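Local coordinates for beta-galactosidase (Trichoderma reesei, PDB 3OGR), which probably hydrolyses terminal non-reducing beta-D-galactose units of beta-D-galactosides, at residues A[239-244]-A[256-261]; A[277-282]-A[306-311]. One frame throughout, in Å; residues are numbered along the deposited sequence.

Interaction 1 (A[239-244]-A[256-261]). With GAL (beta-D-galactopyranose), chain E.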
ATOM      1  N   GLY A 239       9.198   2.549  11.820  1.00  8.09           N
ATOM      2  CA  GLY A 239       9.720   1.300  12.325  1.00  7.78           C
ATOM      3  C   GLY A 239       9.188   0.116  11.557  1.00  6.52           C
ATOM      4  O   GLY A 239       7.971   0.004  11.311  1.00  7.82           O
ATOM      5  N   TYR A 240      10.129  -0.749  11.134  1.00  7.21           N
ATOM      6  CA  TYR A 240       9.848  -2.010  10.468  1.00  7.68           C
ATOM      7  C   TYR A 240      10.577  -3.105  11.169  1.00  8.38           C
ATOM      8  O   TYR A 240      11.551  -3.700  10.630  1.00  9.93           O
ATOM      9  CB  TYR A 240      10.225  -1.948   8.977  1.00  8.49           C
ATOM     10  CG  TYR A 240       9.363  -0.931   8.229  1.00  7.70           C
ATOM     11  CD1 TYR A 240       9.689   0.429   8.232  1.00  6.19           C
ATOM     12  CD2 TYR A 240       8.209  -1.349   7.515  1.00  8.84           C
ATOM     13  CE1 TYR A 240       8.901   1.409   7.485  1.00  7.56           C
ATOM     14  CE2 TYR A 240       7.448  -0.433   6.784  1.00  8.49           C
ATOM     15  CZ  TYR A 240       7.785   0.915   6.815  1.00  9.40           C
ATOM     16  OH  TYR A 240       7.037   1.804   6.079  1.00  9.89           O
ATOM     17  N   PRO A 241      10.131  -3.438  12.373  1.00  9.44           N
ATOM     18  CA  PRO A 241      11.015  -4.269  13.251  1.00 10.70           C
ATOM     19  C   PRO A 241      11.301  -5.671  12.743  1.00 13.12           C
ATOM     20  O   PRO A 241      12.329  -6.232  13.152  1.00 16.61           O
ATOM     21  CB  PRO A 241      10.232  -4.349  14.596  1.00 13.42           C
ATOM     22  CG  PRO A 241       9.007  -3.509  14.446  1.00 12.54           C
ATOM     23  CD  PRO A 241       8.940  -2.912  13.038  1.00  9.94           C
ATOM     24  N   LEU A 242      10.465  -6.210  11.847  1.00 16.55           N
ATOM     25  CA  LEU A 242      10.780  -7.555  11.275  1.00 17.31           C
ATOM     26  C   LEU A 242      11.427  -7.571   9.888  1.00 17.03           C
ATOM     27  O   LEU A 242      11.751  -8.641   9.314  1.00 19.38           O
ATOM     28  CB  LEU A 242       9.594  -8.471  11.407  1.00 21.31           C
ATOM     29  CG  LEU A 242       9.639  -9.471  12.587  1.00 22.42           C
ATOM     30  CD1 LEU A 242      10.542  -9.232  13.842  1.00 21.63           C
ATOM     31  CD2 LEU A 242       8.345 -10.137  12.787  1.00 20.51           C
ATOM     32  N   GLY A 243      11.700  -6.416   9.348  1.00 16.30           N
ATOM     33  CA  GLY A 243      12.436  -6.353   8.071  1.00 16.74           C
ATOM     34  C   GLY A 243      11.582  -6.833   6.916  1.00 17.28           C
ATOM     35  O   GLY A 243      10.330  -6.922   7.020  1.00 16.35           O
ATOM     36  N   PHE A 244      12.237  -7.051   5.775  1.00 15.58           N
ATOM     37  CA  PHE A 244      11.533  -7.246   4.499  1.00 15.76           C
ATOM     38  C   PHE A 244      11.738  -8.522   3.740  1.00 18.79           C
ATOM     39  O   PHE A 244      11.230  -8.694   2.582  1.00 18.75           O
ATOM     40  CB  PHE A 244      11.795  -6.037   3.597  1.00 15.83           C
ATOM     41  CG  PHE A 244      11.509  -4.744   4.255  1.00 16.44           C
ATOM     42  CD1 PHE A 244      12.552  -3.984   4.783  1.00 15.17           C
ATOM     43  CD2 PHE A 244      10.183  -4.281   4.379  1.00 15.28           C
ATOM     44  CE1 PHE A 244      12.308  -2.731   5.339  1.00 17.68           C
ATOM     45  CE2 PHE A 244       9.923  -3.070   4.987  1.00 16.59           C
ATOM     46  CZ  PHE A 244      10.960  -2.270   5.461  1.00 13.59           C
ATOM     47  N   GLY A 256      13.714  -8.478  18.302  1.00 16.47           N
ATOM     48  CA  GLY A 256      12.843  -7.807  17.245  1.00 14.98           C
ATOM     49  C   GLY A 256      11.845  -6.803  17.790  1.00 15.01           C
ATOM     50  O   GLY A 256      11.443  -5.852  17.106  1.00 16.83           O
ATOM     51  N   LEU A 257      11.398  -6.957  19.016  1.00 12.28           N
ATOM     52  CA  LEU A 257      10.338  -6.030  19.526  1.00 12.17           C
ATOM     53  C   LEU A 257      11.002  -4.752  20.013  1.00 12.00           C
ATOM     54  O   LEU A 257      11.918  -4.811  20.864  1.00 12.92           O
ATOM     55  CB  LEU A 257       9.658  -6.736  20.754  1.00 11.37           C
ATOM     56  CG  LEU A 257       8.398  -6.009  21.215  1.00 11.37           C
ATOM     57  CD1 LEU A 257       7.224  -6.148  20.155  1.00 12.75           C
ATOM     58  CD2 LEU A 257       7.966  -6.411  22.615  1.00 15.76           C
ATOM     59  N   PRO A 258      10.544  -3.582  19.559  1.00 12.36           N
ATOM     60  CA  PRO A 258      11.141  -2.334  20.051  1.00 12.79           C
ATOM     61  C   PRO A 258      10.723  -2.102  21.484  1.00 11.72           C
ATOM     62  O   PRO A 258       9.510  -2.072  21.787  1.00 15.20           O
ATOM     63  CB  PRO A 258      10.559  -1.221  19.097  1.00 14.83           C
ATOM     64  CG  PRO A 258       9.474  -1.865  18.310  1.00 14.75           C
ATOM     65  CD  PRO A 258       9.493  -3.380  18.518  1.00 12.03           C
ATOM     66  N   THR A 259      11.677  -1.836  22.372  1.00 12.40           N
ATOM     67  CA  THR A 259      11.320  -1.663  23.748  1.00 13.49           C
ATOM     68  C   THR A 259      11.716  -0.271  24.303  1.00 13.39           C
ATOM     69  O   THR A 259      11.544  -0.026  25.493  1.00 15.11           O
ATOM     70  CB  THR A 259      12.018  -2.732  24.634  1.00 15.97           C
ATOM     71  OG1 THR A 259      13.423  -2.668  24.430  1.00 19.86           O
ATOM     72  CG2 THR A 259      11.553  -4.132  24.252  1.00 18.52           C
ATOM     73  N   THR A 260      12.297   0.590  23.466  1.00 12.38           N
ATOM     74  CA  THR A 260      12.883   1.866  23.995  1.00 12.87           C
ATOM     75  C   THR A 260      12.127   3.123  23.516  1.00 11.75           C
ATOM     76  O   THR A 260      12.549   4.233  23.810  1.00 12.45           O
ATOM     77  CB  THR A 260      14.381   1.999  23.497  1.00 13.24           C
ATOM     78  OG1 THR A 260      14.393   2.068  22.083  1.00 16.32           O
ATOM     79  CG2 THR A 260      15.208   0.772  23.946  1.00 13.65           C
ATOM     80  N   TRP A 261      11.007   2.962  22.769  1.00  9.95           N
ATOM     81  CA  TRP A 261      10.494   4.092  22.080  1.00  9.81           C
ATOM     82  C   TRP A 261       9.835   5.128  22.999  1.00  8.63           C
ATOM     83  O   TRP A 261       9.761   6.317  22.652  1.00  9.89           O
ATOM     84  CB  TRP A 261       9.528   3.650  20.933  1.00  8.76           C
ATOM     85  CG  TRP A 261      10.283   3.087  19.785  1.00 10.12           C
ATOM     86  CD1 TRP A 261      11.619   3.201  19.538  1.00 11.84           C
ATOM     87  CD2 TRP A 261       9.732   2.402  18.656  1.00  8.60           C
ATOM     88  NE1 TRP A 261      11.940   2.600  18.332  1.00 10.77           N
ATOM     89  CE2 TRP A 261      10.796   2.110  17.768  1.00  8.97           C
ATOM     90  CE3 TRP A 261       8.421   2.016  18.310  1.00  7.76           C
ATOM     91  CZ2 TRP A 261      10.608   1.409  16.551  1.00 10.20           C
ATOM     92  CZ3 TRP A 261       8.215   1.372  17.123  1.00  9.32           C
ATOM     93  CH2 TRP A 261       9.305   1.071  16.231  1.00  9.93           C
TER
HETATM   94  C1  GAL E1024      10.351   3.238   4.622  1.00 10.08           C
HETATM   95  C2  GAL E1024      10.233   4.313   3.492  1.00  6.81           C
HETATM   96  C3  GAL E1024       9.059   3.998   2.586  1.00  5.84           C
HETATM   97  C4  GAL E1024       9.176   2.566   2.048  1.00  6.90           C
HETATM   98  C5  GAL E1024       9.315   1.622   3.239  1.00  6.68           C
HETATM   99  C6  GAL E1024       9.586   0.154   2.851  1.00  7.35           C
HETATM  100  O1  GAL E1024      11.619   3.276   5.275  1.00 14.91           O
HETATM  101  O2  GAL E1024      10.001   5.576   4.110  1.00  7.66           O
HETATM  102  O3  GAL E1024       9.048   4.898   1.488  1.00  6.67           O
HETATM  103  O4  GAL E1024      10.359   2.515   1.255  1.00  7.98           O
HETATM  104  O5  GAL E1024      10.474   1.987   4.016  1.00  9.67           O
HETATM  105  O6  GAL E1024       8.453  -0.347   2.144  1.00  8.98           O
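P241 and P258 meet ring to ring, crossing obliquely, with CG of P241 4.1 Å from CD of P258. Beside this apolar touch the P241 ring also rests on the backbone of the other segment, its CB lying 3.2 Å from the carbonyl O of G256. L242 borders the same place from the flank: its CD1 methyl reaches to 4.3 Å from CA of G256, a residue with no side chain to hold it off. At the other end the indole of W261 extends its six-membered ring toward G239, and CH2 comes within 3.9 Å of the G239 CA, obliquely to the ring. CG of W261 stands anti to its carbonyl carbon (chi1 -74°), which turns the indole back under P258, whose CB lies 3.5 Å above the plane and over its centre. Both segments belong to one beta-alpha loop of the TIM barrel, running from strand 236-239 to helix 261-268, so the proline contact closes the base of this loop, its arms nearly antiparallel (164°). A type I turn from Y240 to G243, closed by G243 N to Y240 O (3.0 Å), reverses the chain at P241 and L242. The side chain of Y240 leaves its backbone away from 256-261, and its ring lies beside the bound galactose, CE1 3.7 Å from C1 of the sugar, while its hydroxyl bonds to E278. F244, stacked on F284, brings CZ to 3.8 Å from the galactose C6. W261 also meets H237 edge-to-face, while F303 and F307 of helix 301-313 touch L242 and P241.

Interaction 2 (A[277-282]-A[306-311]). With GAL (beta-D-galactopyranose), chain E.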
ATOM      1  N   VAL A 277       5.072   7.506  12.048  1.00  6.08           N
ATOM      2  CA  VAL A 277       4.548   7.986  10.758  1.00  6.02           C
ATOM      3  C   VAL A 277       4.489   6.871   9.740  1.00  6.68           C
ATOM      4  O   VAL A 277       3.681   6.850   8.833  1.00  6.91           O
ATOM      5  CB  VAL A 277       5.368   9.240  10.301  1.00  6.94           C
ATOM      6  CG1 VAL A 277       4.932   9.671   8.877  1.00  7.79           C
ATOM      7  CG2 VAL A 277       5.082  10.395  11.253  1.00  8.99           C
ATOM      8  N   GLU A 278       5.383   5.873   9.917  1.00  6.27           N
ATOM      9  CA  GLU A 278       5.258   4.587   9.165  1.00  6.05           C
ATOM     10  C   GLU A 278       5.567   3.468  10.127  1.00  5.91           C
ATOM     11  O   GLU A 278       6.687   3.426  10.685  1.00  7.49           O
ATOM     12  CB  GLU A 278       6.279   4.487   8.032  1.00  6.98           C
ATOM     13  CG  GLU A 278       6.120   5.584   6.929  1.00  7.77           C
ATOM     14  CD  GLU A 278       7.213   5.467   5.916  1.00  9.52           C
ATOM     15  OE1 GLU A 278       7.738   4.330   5.736  1.00  9.35           O
ATOM     16  OE2 GLU A 278       7.553   6.476   5.302  1.00 10.04           O
ATOM     17  N   PHE A 279       4.617   2.578  10.355  1.00  5.46           N
ATOM     18  CA  PHE A 279       4.954   1.352  11.079  1.00  6.12           C
ATOM     19  C   PHE A 279       4.502   0.169  10.229  1.00  6.27           C
ATOM     20  O   PHE A 279       3.428   0.211   9.565  1.00  7.27           O
ATOM     21  CB  PHE A 279       4.227   1.304  12.421  1.00  7.91           C
ATOM     22  CG  PHE A 279       4.726   0.203  13.281  1.00  6.55           C
ATOM     23  CD1 PHE A 279       5.979   0.292  13.928  1.00  7.60           C
ATOM     24  CD2 PHE A 279       4.012  -1.001  13.347  1.00  6.36           C
ATOM     25  CE1 PHE A 279       6.454  -0.758  14.700  1.00  5.84           C
ATOM     26  CE2 PHE A 279       4.517  -2.112  14.072  1.00  7.00           C
ATOM     27  CZ  PHE A 279       5.733  -1.950  14.767  1.00  7.35           C
ATOM     28  N   GLN A 280       5.329  -0.871  10.255  1.00  8.02           N
ATOM     29  CA  GLN A 280       5.161  -2.059   9.392  1.00  6.77           C
ATOM     30  C   GLN A 280       3.715  -2.600   9.348  1.00  6.41           C
ATOM     31  O   GLN A 280       3.168  -3.009  10.369  1.00  7.39           O
ATOM     32  CB  GLN A 280       6.127  -3.104   9.951  1.00  7.43           C
ATOM     33  CG  GLN A 280       6.183  -4.365   9.082  1.00  6.62           C
ATOM     34  CD  GLN A 280       7.525  -5.053   9.208  1.00  6.77           C
ATOM     35  OE1 GLN A 280       8.192  -5.002  10.259  1.00 10.25           O
ATOM     36  NE2 GLN A 280       7.888  -5.768   8.156  1.00  8.55           N
ATOM     37  N   GLY A 281       3.222  -2.674   8.141  1.00  5.42           N
ATOM     38  CA  GLY A 281       1.939  -3.284   7.795  1.00  6.57           C
ATOM     39  C   GLY A 281       2.113  -4.421   6.779  1.00  6.33           C
ATOM     40  O   GLY A 281       1.112  -4.957   6.308  1.00  6.45           O
ATOM     41  N   GLY A 282       3.360  -4.709   6.407  1.00  6.69           N
ATOM     42  CA  GLY A 282       3.587  -5.808   5.452  1.00  6.21           C
ATOM     43  C   GLY A 282       5.079  -5.757   5.145  1.00  6.57           C
ATOM     44  O   GLY A 282       5.894  -5.352   5.953  1.00  6.53           O
ATOM     45  N   VAL A 306       0.567  -8.333  18.708  1.00  7.48           N
ATOM     46  CA  VAL A 306       1.752  -8.161  19.613  1.00  7.19           C
ATOM     47  C   VAL A 306       2.441  -6.800  19.352  1.00  7.09           C
ATOM     48  O   VAL A 306       2.721  -6.042  20.273  1.00  8.08           O
ATOM     49  CB  VAL A 306       2.775  -9.324  19.422  1.00  7.34           C
ATOM     50  CG1 VAL A 306       4.054  -9.105  20.307  1.00  7.83           C
ATOM     51  CG2 VAL A 306       2.078 -10.614  19.859  1.00  8.87           C
ATOM     52  N   PHE A 307       2.820  -6.552  18.092  1.00  8.25           N
ATOM     53  CA  PHE A 307       3.583  -5.313  17.824  1.00  7.49           C
ATOM     54  C   PHE A 307       2.774  -4.023  17.907  1.00  8.37           C
ATOM     55  O   PHE A 307       3.314  -3.002  18.351  1.00  7.27           O
ATOM     56  CB  PHE A 307       4.236  -5.364  16.451  1.00  8.45           C
ATOM     57  CG  PHE A 307       5.453  -6.289  16.401  1.00  7.25           C
ATOM     58  CD1 PHE A 307       5.324  -7.642  16.208  1.00  9.93           C
ATOM     59  CD2 PHE A 307       6.738  -5.723  16.514  1.00  9.15           C
ATOM     60  CE1 PHE A 307       6.473  -8.453  16.140  1.00 11.72           C
ATOM     61  CE2 PHE A 307       7.934  -6.495  16.403  1.00 10.38           C
ATOM     62  CZ  PHE A 307       7.752  -7.890  16.216  1.00  9.34           C
ATOM     63  N   TYR A 308       1.490  -4.046  17.482  1.00  6.92           N
ATOM     64  CA  TYR A 308       0.762  -2.791  17.501  1.00  7.68           C
ATOM     65  C   TYR A 308       0.397  -2.449  18.943  1.00  6.80           C
ATOM     66  O   TYR A 308       0.450  -1.285  19.311  1.00  7.54           O
ATOM     67  CB  TYR A 308      -0.467  -2.835  16.605  1.00  6.91           C
ATOM     68  CG  TYR A 308      -0.167  -2.952  15.125  1.00  6.18           C
ATOM     69  CD1 TYR A 308       1.154  -3.042  14.623  1.00  5.95           C
ATOM     70  CD2 TYR A 308      -1.226  -2.944  14.209  1.00  7.12           C
ATOM     71  CE1 TYR A 308       1.436  -3.205  13.264  1.00  7.08           C
ATOM     72  CE2 TYR A 308      -0.980  -3.098  12.795  1.00  6.21           C
ATOM     73  CZ  TYR A 308       0.355  -3.243  12.352  1.00  5.75           C
ATOM     74  OH  TYR A 308       0.570  -3.353  11.015  1.00  7.93           O
ATOM     75  N   LYS A 309      -0.042  -3.432  19.736  1.00  6.65           N
ATOM     76  CA  LYS A 309      -0.336  -3.108  21.134  1.00  6.31           C
ATOM     77  C   LYS A 309       0.972  -2.698  21.861  1.00  7.79           C
ATOM     78  O   LYS A 309       0.922  -1.951  22.813  1.00  8.39           O
ATOM     79  CB  LYS A 309      -1.041  -4.272  21.832  1.00  7.08           C
ATOM     80  CG  LYS A 309      -2.405  -4.543  21.191  1.00  6.97           C
ATOM     81  CD  LYS A 309      -3.082  -5.733  21.873  1.00  7.94           C
ATOM     82  CE  LYS A 309      -4.383  -6.043  21.061  1.00  8.89           C
ATOM     83  NZ  LYS A 309      -5.162  -7.133  21.662  1.00  8.93           N
ATOM     84  N   ASN A 310       2.147  -3.183  21.389  1.00  7.26           N
ATOM     85  CA  ASN A 310       3.393  -2.721  21.998  1.00  7.56           C
ATOM     86  C   ASN A 310       3.632  -1.216  21.728  1.00  7.15           C
ATOM     87  O   ASN A 310       4.306  -0.567  22.477  1.00  7.41           O
ATOM     88  CB  ASN A 310       4.540  -3.549  21.413  1.00  6.65           C
ATOM     89  CG  ASN A 310       5.896  -3.195  22.048  1.00  7.39           C
ATOM     90  OD1 ASN A 310       6.080  -3.324  23.275  1.00  8.80           O
ATOM     91  ND2 ASN A 310       6.843  -2.706  21.224  1.00  8.60           N
ATOM     92  N   ASN A 311       3.139  -0.730  20.593  1.00  6.77           N
ATOM     93  CA  ASN A 311       3.226   0.692  20.326  1.00  6.97           C
ATOM     94  C   ASN A 311       2.242   1.460  21.200  1.00  7.43           C
ATOM     95  O   ASN A 311       2.536   2.581  21.630  1.00  7.96           O
ATOM     96  CB  ASN A 311       2.984   0.989  18.812  1.00  7.36           C
ATOM     97  CG  ASN A 311       4.074   0.399  17.974  1.00  7.27           C
ATOM     98  OD1 ASN A 311       5.240   0.272  18.429  1.00  8.62           O
ATOM     99  ND2 ASN A 311       3.737   0.063  16.739  1.00  7.73           N
TER
HETATM  100  C1  GAL E1024      10.351   3.238   4.622  1.00 10.08           C
HETATM  101  C2  GAL E1024      10.233   4.313   3.492  1.00  6.81           C
HETATM  102  C3  GAL E1024       9.059   3.998   2.586  1.00  5.84           C
HETATM  103  C4  GAL E1024       9.176   2.566   2.048  1.00  6.90           C
HETATM  104  C5  GAL E1024       9.315   1.622   3.239  1.00  6.68           C
HETATM  105  C6  GAL E1024       9.586   0.154   2.851  1.00  7.35           C
HETATM  106  O1  GAL E1024      11.619   3.276   5.275  1.00 14.91           O
HETATM  107  O2  GAL E1024      10.001   5.576   4.110  1.00  7.66           O
HETATM  108  O3  GAL E1024       9.048   4.898   1.488  1.00  6.67           O
HETATM  109  O4  GAL E1024      10.359   2.515   1.255  1.00  7.98           O
HETATM  110  O5  GAL E1024      10.474   1.987   4.016  1.00  9.67           O
HETATM  111  O6  GAL E1024       8.453  -0.347   2.144  1.00  8.98           O
HETATM  112  O   HOH W   1      -0.994  -4.541   8.922  1.00  7.86           O
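The F279 ring carries the N311 amide on one face, with ND2 3.2 Å above the plane and over its centre, and Y308 and F307 at its edge. The amide plane stands 86° to the ring. This is strand-helix packing in the TIM barrel: helix 301-313 covers the outer side of strand 275-280. Y308 CE1 lies in the F279 plane, 3.4 Å from CE2; the two rings meet rim to rim with their planes at 77°. CB of F307 approaches the same edge, 4.0 Å from CE2 of F279. CG of F279 is anti to its backbone N (chi1 -170°), directing the ring against helix 301-313. E278, one residue earlier, reaches the sugar instead: its OE2 accepts a 2.9 Å hydrogen bond from O2 of galactose and also pairs with R114, while its OE1 lies 3.0 Å from the sugar C1. NE2 of Q280 donates to G282 O and to G243 O, while its OE1 accepts from L242 N, so both ends of the amide are engaged. The Y308 hydroxyl donates to Q280 O at 2.7 Å, the carbonyl oxygen lying in the tyrosine ring plane, and OH of Y308 accepts a hydrogen bond from the O of a water, 2.9 Å away.

From the N terminus, strand 236-239 leads into interaction 1, which closes the loop before helix 261-268; strand 275-280 then opens interaction 2, closed by helix 301-313. The two contacts are therefore in series, neither nested nor crossed, though their centres are only 8 Å apart. They join through space: strand 275-280 runs parallel to 236-239, Q280 OE1 accepts a hydrogen bond from L242 N, and P258 O is probably bonded to N310 ND2 at 2.8 Å. The 240-260 loop is thus tied to strand 275-280 through Q280 and to helix 301-313 through N310. Both contacts also reach the bound galactose, 239-244 from the loop and 277-282 from the strand end.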